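Local coordinates for protein lipoteichoic acid primase (Listeria monocytogenes, PDB 4UOP) that belongs to the sulfatase-like family, as the extracellular catalytic domain of a lipoteichoic acid primase that carries a magnesium ion, at residues Y387-G398 with K408-F418. Numbering follows the deposited sequence.
Sequences YMYQPDESFETG and KELSSDVKKRF
Phe395, Tyr389 and Phe418 form an aromatic cluster where helix 412-433 packs on one face of the small antiparallel sheet that contains strands 387-390 and 407-408, well away from the magnesium ion. The rings meet obliquely: Phe395 CD1 lies 3.7 Å from Phe418 CD2, the two planes 38° apart, while Tyr389 CE2 touches Phe418 CD1. Pro391 CB closes against Phe418 CE1. Aliphatic groups fill in around the rings, Val414 splitting its branches so that CG1 goes to Tyr389 and Phe395 and CG2 to Tyr387, with Leu410 CD2 reaching Tyr389 CE1.

Two lysines supply CH-pi contacts. Lys415, bent at chi2 (54°), sets CD over the centre of the Phe395 ring, 3.6 Å from its centroid, and its NZ goes on to a salt bridge with Asp419. Lys408 lays CD over a face of Tyr387, offset toward the rim.

Polar bonds finish the contact. Arg417 NH1 donates to Tyr387 OH (2.9 Å), a bent bond at 133°; that hydroxyl also pairs with Tyr382 OH. Within 387-398, the Phe395 carbonyl closes a type I turn by accepting Gly398 N, and Tyr389 OH reaches a lone pair of the same Phe395 O at 2.6 Å.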
ATOM      1  N   TYR B 387     -14.510 -20.536   8.100  1.00 19.97           N
ATOM      2  CA  TYR B 387     -15.140 -19.297   7.637  1.00 19.95           C
ATOM      3  C   TYR B 387     -14.155 -18.137   7.553  1.00 20.12           C
ATOM      4  O   TYR B 387     -13.068 -18.200   8.127  1.00 18.88           O
ATOM      5  CB  TYR B 387     -16.317 -18.919   8.534  1.00 20.08           C
ATOM      6  CG  TYR B 387     -15.923 -18.346   9.882  1.00 19.90           C
ATOM      7  CD1 TYR B 387     -15.725 -19.166  10.973  1.00 21.18           C
ATOM      8  CD2 TYR B 387     -15.743 -16.982  10.043  1.00 20.74           C
ATOM      9  CE1 TYR B 387     -15.339 -18.648  12.200  1.00 21.41           C
ATOM     10  CE2 TYR B 387     -15.363 -16.453  11.268  1.00 22.25           C
ATOM     11  CZ  TYR B 387     -15.167 -17.294  12.335  1.00 21.29           C
ATOM     12  OH  TYR B 387     -14.800 -16.777  13.557  1.00 24.68           O
ATOM     13  N   MET B 388     -14.534 -17.107   6.804  1.00 20.79           N
ATOM     14  CA  MET B 388     -13.801 -15.851   6.760  1.00 21.96           C
ATOM     15  C   MET B 388     -14.662 -14.731   7.321  1.00 21.46           C
ATOM     16  O   MET B 388     -15.885 -14.750   7.179  1.00 20.82           O
ATOM     17  CB  MET B 388     -13.341 -15.506   5.335  1.00 24.65           C
ATOM     18  CG  MET B 388     -14.384 -15.141   4.303  1.00 28.11           C
ATOM     19  SD  MET B 388     -13.640 -14.165   2.955  1.00 33.95           S
ATOM     20  CE  MET B 388     -13.505 -12.564   3.703  1.00 35.22           C
ATOM     21  N   TYR B 389     -14.026 -13.793   8.007  1.00 20.96           N
ATOM     22  CA  TYR B 389     -14.699 -12.600   8.474  1.00 20.52           C
ATOM     23  C   TYR B 389     -14.060 -11.364   7.857  1.00 21.15           C
ATOM     24  O   TYR B 389     -12.843 -11.281   7.743  1.00 19.34           O
ATOM     25  CB  TYR B 389     -14.670 -12.482  10.002  1.00 20.40           C
ATOM     26  CG  TYR B 389     -15.247 -11.166  10.412  1.00 20.08           C
ATOM     27  CD1 TYR B 389     -16.613 -10.958  10.376  1.00 20.51           C
ATOM     28  CD2 TYR B 389     -14.424 -10.099  10.747  1.00 21.36           C
ATOM     29  CE1 TYR B 389     -17.160  -9.734  10.709  1.00 20.52           C
ATOM     30  CE2 TYR B 389     -14.962  -8.862  11.082  1.00 21.78           C
ATOM     31  CZ  TYR B 389     -16.333  -8.689  11.060  1.00 21.62           C
ATOM     32  OH  TYR B 389     -16.885  -7.465  11.368  1.00 22.19           O
ATOM     33  N   GLN B 390     -14.899 -10.407   7.464  1.00 21.65           N
ATOM     34  CA  GLN B 390     -14.430  -9.115   6.966  1.00 24.78           C
ATOM     35  C   GLN B 390     -15.308  -8.007   7.546  1.00 23.90           C
ATOM     36  O   GLN B 390     -16.527  -8.044   7.394  1.00 23.11           O
ATOM     37  CB  GLN B 390     -14.500  -9.099   5.441  1.00 27.51           C
ATOM     38  CG  GLN B 390     -13.870  -7.886   4.781  1.00 31.62           C
ATOM     39  CD  GLN B 390     -14.013  -7.902   3.263  1.00 34.93           C
ATOM     40  OE1 GLN B 390     -14.185  -6.850   2.631  1.00 40.54           O
ATOM     41  NE2 GLN B 390     -13.954  -9.088   2.674  1.00 35.05           N
ATOM     42  N   PRO B 391     -14.697  -7.026   8.226  1.00 24.99           N
ATOM     43  CA  PRO B 391     -15.509  -5.912   8.726  1.00 26.22           C
ATOM     44  C   PRO B 391     -15.867  -4.939   7.625  1.00 27.79           C
ATOM     45  O   PRO B 391     -15.344  -5.039   6.501  1.00 28.01           O
ATOM     46  CB  PRO B 391     -14.587  -5.248   9.743  1.00 25.70           C
ATOM     47  CG  PRO B 391     -13.218  -5.507   9.210  1.00 25.60           C
ATOM     48  CD  PRO B 391     -13.279  -6.876   8.586  1.00 24.50           C
ATOM     49  N   ASP B 392     -16.772  -4.020   7.942  1.00 31.77           N
ATOM     50  CA  ASP B 392     -17.106  -2.923   7.040  1.00 36.35           C
ATOM     51  C   ASP B 392     -16.880  -1.610   7.815  1.00 37.66           C
ATOM     52  O   ASP B 392     -15.745  -1.326   8.198  1.00 37.01           O
ATOM     53  CB  ASP B 392     -18.534  -3.088   6.501  1.00 39.11           C
ATOM     54  CG  ASP B 392     -18.795  -2.246   5.265  1.00 42.01           C
ATOM     55  OD1 ASP B 392     -17.956  -1.380   4.936  1.00 45.33           O
ATOM     56  OD2 ASP B 392     -19.838  -2.458   4.613  1.00 47.53           O
ATOM     57  N   GLU B 393     -17.926  -0.823   8.073  1.00 38.25           N
ATOM     58  CA  GLU B 393     -17.775   0.416   8.849  1.00 41.02           C
ATOM     59  C   GLU B 393     -17.456   0.093  10.300  1.00 37.67           C
ATOM     60  O   GLU B 393     -16.836   0.885  10.999  1.00 36.93           O
ATOM     61  CB  GLU B 393     -19.056   1.265   8.808  1.00 45.14           C
ATOM     62  CG  GLU B 393     -19.613   1.532   7.417  1.00 49.47           C
ATOM     63  CD  GLU B 393     -20.760   0.610   7.034  1.00 54.99           C
ATOM     64  OE1 GLU B 393     -21.675   0.408   7.866  1.00 58.74           O
ATOM     65  OE2 GLU B 393     -20.759   0.099   5.892  1.00 59.69           O
ATOM     66  N   SER B 394     -17.904  -1.076  10.739  1.00 36.13           N
ATOM     67  CA  SER B 394     -17.729  -1.533  12.101  1.00 33.58           C
ATOM     68  C   SER B 394     -17.742  -3.051  12.085  1.00 31.59           C
ATOM     69  O   SER B 394     -17.964  -3.667  11.043  1.00 29.15           O
ATOM     70  CB  SER B 394     -18.887  -1.039  12.974  1.00 34.16           C
ATOM     71  OG  SER B 394     -20.109  -1.663  12.601  1.00 34.20           O
ATOM     72  N   PHE B 395     -17.514  -3.654  13.241  1.00 29.85           N
ATOM     73  CA  PHE B 395     -17.615  -5.093  13.351  1.00 29.98           C
ATOM     74  C   PHE B 395     -19.013  -5.569  12.980  1.00 30.78           C
ATOM     75  O   PHE B 395     -19.176  -6.511  12.199  1.00 29.10           O
ATOM     76  CB  PHE B 395     -17.305  -5.570  14.766  1.00 29.51           C
ATOM     77  CG  PHE B 395     -17.621  -7.019  14.973  1.00 28.80           C
ATOM     78  CD1 PHE B 395     -16.812  -7.993  14.406  1.00 28.88           C
ATOM     79  CD2 PHE B 395     -18.755  -7.414  15.672  1.00 28.92           C
ATOM     80  CE1 PHE B 395     -17.101  -9.333  14.567  1.00 28.66           C
ATOM     81  CE2 PHE B 395     -19.055  -8.758  15.830  1.00 30.29           C
ATOM     82  CZ  PHE B 395     -18.228  -9.721  15.275  1.00 29.51           C
ATOM     83  N   GLU B 396     -20.021  -4.886  13.519  1.00 30.92           N
ATOM     84  CA  GLU B 396     -21.411  -5.333  13.432  1.00 33.02           C
ATOM     85  C   GLU B 396     -21.964  -5.275  12.012  1.00 30.95           C
ATOM     86  O   GLU B 396     -22.885  -6.011  11.674  1.00 33.02           O
ATOM     87  CB  GLU B 396     -22.300  -4.509  14.379  1.00 34.86           C
ATOM     88  CG  GLU B 396     -21.972  -4.680  15.858  1.00 38.85           C
ATOM     89  CD  GLU B 396     -20.707  -3.952  16.317  1.00 42.03           C
ATOM     90  OE1 GLU B 396     -20.114  -3.166  15.537  1.00 41.46           O
ATOM     91  OE2 GLU B 396     -20.288  -4.174  17.474  1.00 49.39           O
ATOM     92  N   THR B 397     -21.404  -4.399  11.181  1.00 31.06           N
ATOM     93  CA  THR B 397     -21.828  -4.257   9.785  1.00 31.59           C
ATOM     94  C   THR B 397     -20.985  -5.102   8.827  1.00 29.53           C
ATOM     95  O   THR B 397     -21.172  -5.045   7.605  1.00 29.44           O
ATOM     96  CB  THR B 397     -21.748  -2.789   9.335  1.00 33.66           C
ATOM     97  OG1 THR B 397     -20.463  -2.259   9.671  1.00 34.16           O
ATOM     98  CG2 THR B 397     -22.846  -1.962  10.019  1.00 35.54           C
ATOM     99  N   GLY B 398     -20.055  -5.874   9.376  1.00 27.23           N
ATOM    100  CA  GLY B 398     -19.254  -6.798   8.574  1.00 26.42           C
ATOM    101  C   GLY B 398     -20.003  -8.087   8.297  1.00 25.19           C
ATOM    102  O   GLY B 398     -21.212  -8.177   8.533  1.00 24.59           O
ATOM    103  N   LYS B 408     -22.593 -16.704   8.246  1.00 24.93           N
ATOM    104  CA  LYS B 408     -22.364 -17.114   9.616  1.00 27.36           C
ATOM    105  C   LYS B 408     -22.677 -15.935  10.504  1.00 28.34           C
ATOM    106  O   LYS B 408     -22.181 -14.831  10.285  1.00 27.12           O
ATOM    107  CB  LYS B 408     -20.923 -17.573   9.836  1.00 28.24           C
ATOM    108  CG  LYS B 408     -20.638 -17.996  11.266  1.00 29.23           C
ATOM    109  CD  LYS B 408     -19.269 -18.616  11.427  1.00 31.81           C
ATOM    110  CE  LYS B 408     -18.969 -18.931  12.885  1.00 33.48           C
ATOM    111  NZ  LYS B 408     -19.817 -20.028  13.417  1.00 34.99           N
ATOM    112  N   GLU B 409     -23.519 -16.174  11.501  1.00 30.31           N
ATOM    113  CA  GLU B 409     -23.908 -15.127  12.431  1.00 34.39           C
ATOM    114  C   GLU B 409     -22.697 -14.603  13.198  1.00 32.09           C
ATOM    115  O   GLU B 409     -21.799 -15.367  13.569  1.00 30.65           O
ATOM    116  CB  GLU B 409     -24.967 -15.660  13.408  1.00 38.37           C
ATOM    117  CG  GLU B 409     -25.434 -14.663  14.466  1.00 43.90           C
ATOM    118  CD  GLU B 409     -26.376 -13.593  13.932  1.00 47.61           C
ATOM    119  OE1 GLU B 409     -26.372 -13.311  12.708  1.00 52.50           O
ATOM    120  OE2 GLU B 409     -27.135 -13.028  14.752  1.00 50.79           O
ATOM    121  N   LEU B 410     -22.690 -13.299  13.453  1.00 30.83           N
ATOM    122  CA  LEU B 410     -21.577 -12.667  14.145  1.00 31.73           C
ATOM    123  C   LEU B 410     -21.654 -12.909  15.647  1.00 33.17           C
ATOM    124  O   LEU B 410     -22.050 -12.037  16.413  1.00 37.18           O
ATOM    125  CB  LEU B 410     -21.533 -11.171  13.833  1.00 32.06           C
ATOM    126  CG  LEU B 410     -21.554 -10.788  12.352  1.00 31.97           C
ATOM    127  CD1 LEU B 410     -21.351  -9.287  12.220  1.00 33.46           C
ATOM    128  CD2 LEU B 410     -20.489 -11.542  11.562  1.00 31.99           C
ATOM    129  N   SER B 411     -21.246 -14.101  16.051  1.00 34.52           N
ATOM    130  CA  SER B 411     -21.233 -14.515  17.449  1.00 35.14           C
ATOM    131  C   SER B 411     -20.043 -13.947  18.218  1.00 35.98           C
ATOM    132  O   SER B 411     -19.199 -13.227  17.663  1.00 30.99           O
ATOM    133  CB  SER B 411     -21.203 -16.044  17.518  1.00 36.24           C
ATOM    134  OG  SER B 411     -19.940 -16.532  17.092  1.00 38.68           O
ATOM    135  N   SER B 412     -19.991 -14.282  19.507  1.00 35.77           N
ATOM    136  CA  SER B 412     -18.934 -13.841  20.413  1.00 36.60           C
ATOM    137  C   SER B 412     -17.541 -14.281  19.979  1.00 35.92           C
ATOM    138  O   SER B 412     -16.595 -13.503  20.054  1.00 32.79           O
ATOM    139  CB  SER B 412     -19.222 -14.360  21.833  1.00 38.74           C
ATOM    140  OG  SER B 412     -18.111 -14.150  22.684  1.00 43.22           O
ATOM    141  N   ASP B 413     -17.414 -15.528  19.541  1.00 36.17           N
ATOM    142  CA  ASP B 413     -16.135 -16.034  19.038  1.00 36.26           C
ATOM    143  C   ASP B 413     -15.687 -15.319  17.760  1.00 32.13           C
ATOM    144  O   ASP B 413     -14.498 -15.120  17.553  1.00 28.65           O
ATOM    145  CB  ASP B 413     -16.194 -17.553  18.802  1.00 41.62           C
ATOM    146  CG  ASP B 413     -15.904 -18.365  20.071  1.00 47.29           C
ATOM    147  OD1 ASP B 413     -15.588 -17.772  21.127  1.00 50.96           O
ATOM    148  OD2 ASP B 413     -15.982 -19.611  20.010  1.00 53.08           O
ATOM    149  N   VAL B 414     -16.636 -14.929  16.916  1.00 29.61           N
ATOM    150  CA  VAL B 414     -16.305 -14.186  15.692  1.00 29.44           C
ATOM    151  C   VAL B 414     -15.759 -12.817  16.085  1.00 28.90           C
ATOM    152  O   VAL B 414     -14.807 -12.317  15.490  1.00 27.78           O
ATOM    153  CB  VAL B 414     -17.521 -14.050  14.752  1.00 28.37           C
ATOM    154  CG1 VAL B 414     -17.191 -13.195  13.535  1.00 27.63           C
ATOM    155  CG2 VAL B 414     -18.006 -15.422  14.309  1.00 29.89           C
ATOM    156  N   LYS B 415     -16.371 -12.228  17.110  1.00 29.35           N
ATOM    157  CA  LYS B 415     -15.953 -10.937  17.634  1.00 30.73           C
ATOM    158  C   LYS B 415     -14.577 -11.008  18.290  1.00 29.53           C
ATOM    159  O   LYS B 415     -13.748 -10.114  18.110  1.00 26.25           O
ATOM    160  CB  LYS B 415     -17.002 -10.434  18.640  1.00 33.10           C
ATOM    161  CG  LYS B 415     -16.680  -9.124  19.333  1.00 36.88           C
ATOM    162  CD  LYS B 415     -16.376  -8.007  18.352  1.00 39.61           C
ATOM    163  CE  LYS B 415     -16.747  -6.641  18.923  1.00 42.08           C
ATOM    164  NZ  LYS B 415     -16.151  -6.398  20.265  1.00 42.83           N
ATOM    165  N   LYS B 416     -14.337 -12.055  19.064  1.00 29.88           N
ATOM    166  CA  LYS B 416     -13.046 -12.217  19.728  1.00 30.76           C
ATOM    167  C   LYS B 416     -11.884 -12.304  18.729  1.00 28.98           C
ATOM    168  O   LYS B 416     -10.835 -11.710  18.955  1.00 25.67           O
ATOM    169  CB  LYS B 416     -13.049 -13.436  20.645  1.00 34.11           C
ATOM    170  CG  LYS B 416     -13.683 -13.141  21.990  1.00 38.81           C
ATOM    171  CD  LYS B 416     -13.978 -14.408  22.774  1.00 42.58           C
ATOM    172  CE  LYS B 416     -14.829 -14.101  23.999  1.00 45.67           C
ATOM    173  NZ  LYS B 416     -15.137 -15.343  24.761  1.00 48.58           N
ATOM    174  N   ARG B 417     -12.078 -13.029  17.630  1.00 27.19           N
ATOM    175  CA  ARG B 417     -11.027 -13.145  16.618  1.00 26.49           C
ATOM    176  C   ARG B 417     -10.814 -11.845  15.856  1.00 24.82           C
ATOM    177  O   ARG B 417      -9.692 -11.550  15.462  1.00 23.08           O
ATOM    178  CB  ARG B 417     -11.315 -14.289  15.647  1.00 27.79           C
ATOM    179  CG  ARG B 417     -11.117 -15.656  16.266  1.00 30.08           C
ATOM    180  CD  ARG B 417     -11.206 -16.755  15.225  1.00 33.08           C
ATOM    181  NE  ARG B 417     -11.263 -18.071  15.848  1.00 36.00           N
ATOM    182  CZ  ARG B 417     -12.370 -18.783  16.061  1.00 38.83           C
ATOM    183  NH1 ARG B 417     -13.573 -18.346  15.687  1.00 39.67           N
ATOM    184  NH2 ARG B 417     -12.270 -19.967  16.657  1.00 40.73           N
ATOM    185  N   PHE B 418     -11.887 -11.082  15.640  1.00 23.33           N
ATOM    186  CA  PHE B 418     -11.770  -9.767  15.020  1.00 24.47           C
ATOM    187  C   PHE B 418     -10.949  -8.829  15.897  1.00 23.76           C
ATOM    188  O   PHE B 418     -10.017  -8.171  15.427  1.00 22.21           O
ATOM    189  CB  PHE B 418     -13.158  -9.173  14.753  1.00 25.03           C
ATOM    190  CG  PHE B 418     -13.150  -7.688  14.539  1.00 26.16           C
ATOM    191  CD1 PHE B 418     -12.755  -7.150  13.326  1.00 26.14           C
ATOM    192  CD2 PHE B 418     -13.546  -6.828  15.562  1.00 27.67           C
ATOM    193  CE1 PHE B 418     -12.756  -5.781  13.128  1.00 27.60           C
ATOM    194  CE2 PHE B 418     -13.547  -5.462  15.371  1.00 28.06           C
ATOM    195  CZ  PHE B 418     -13.154  -4.937  14.151  1.00 28.94           C
TER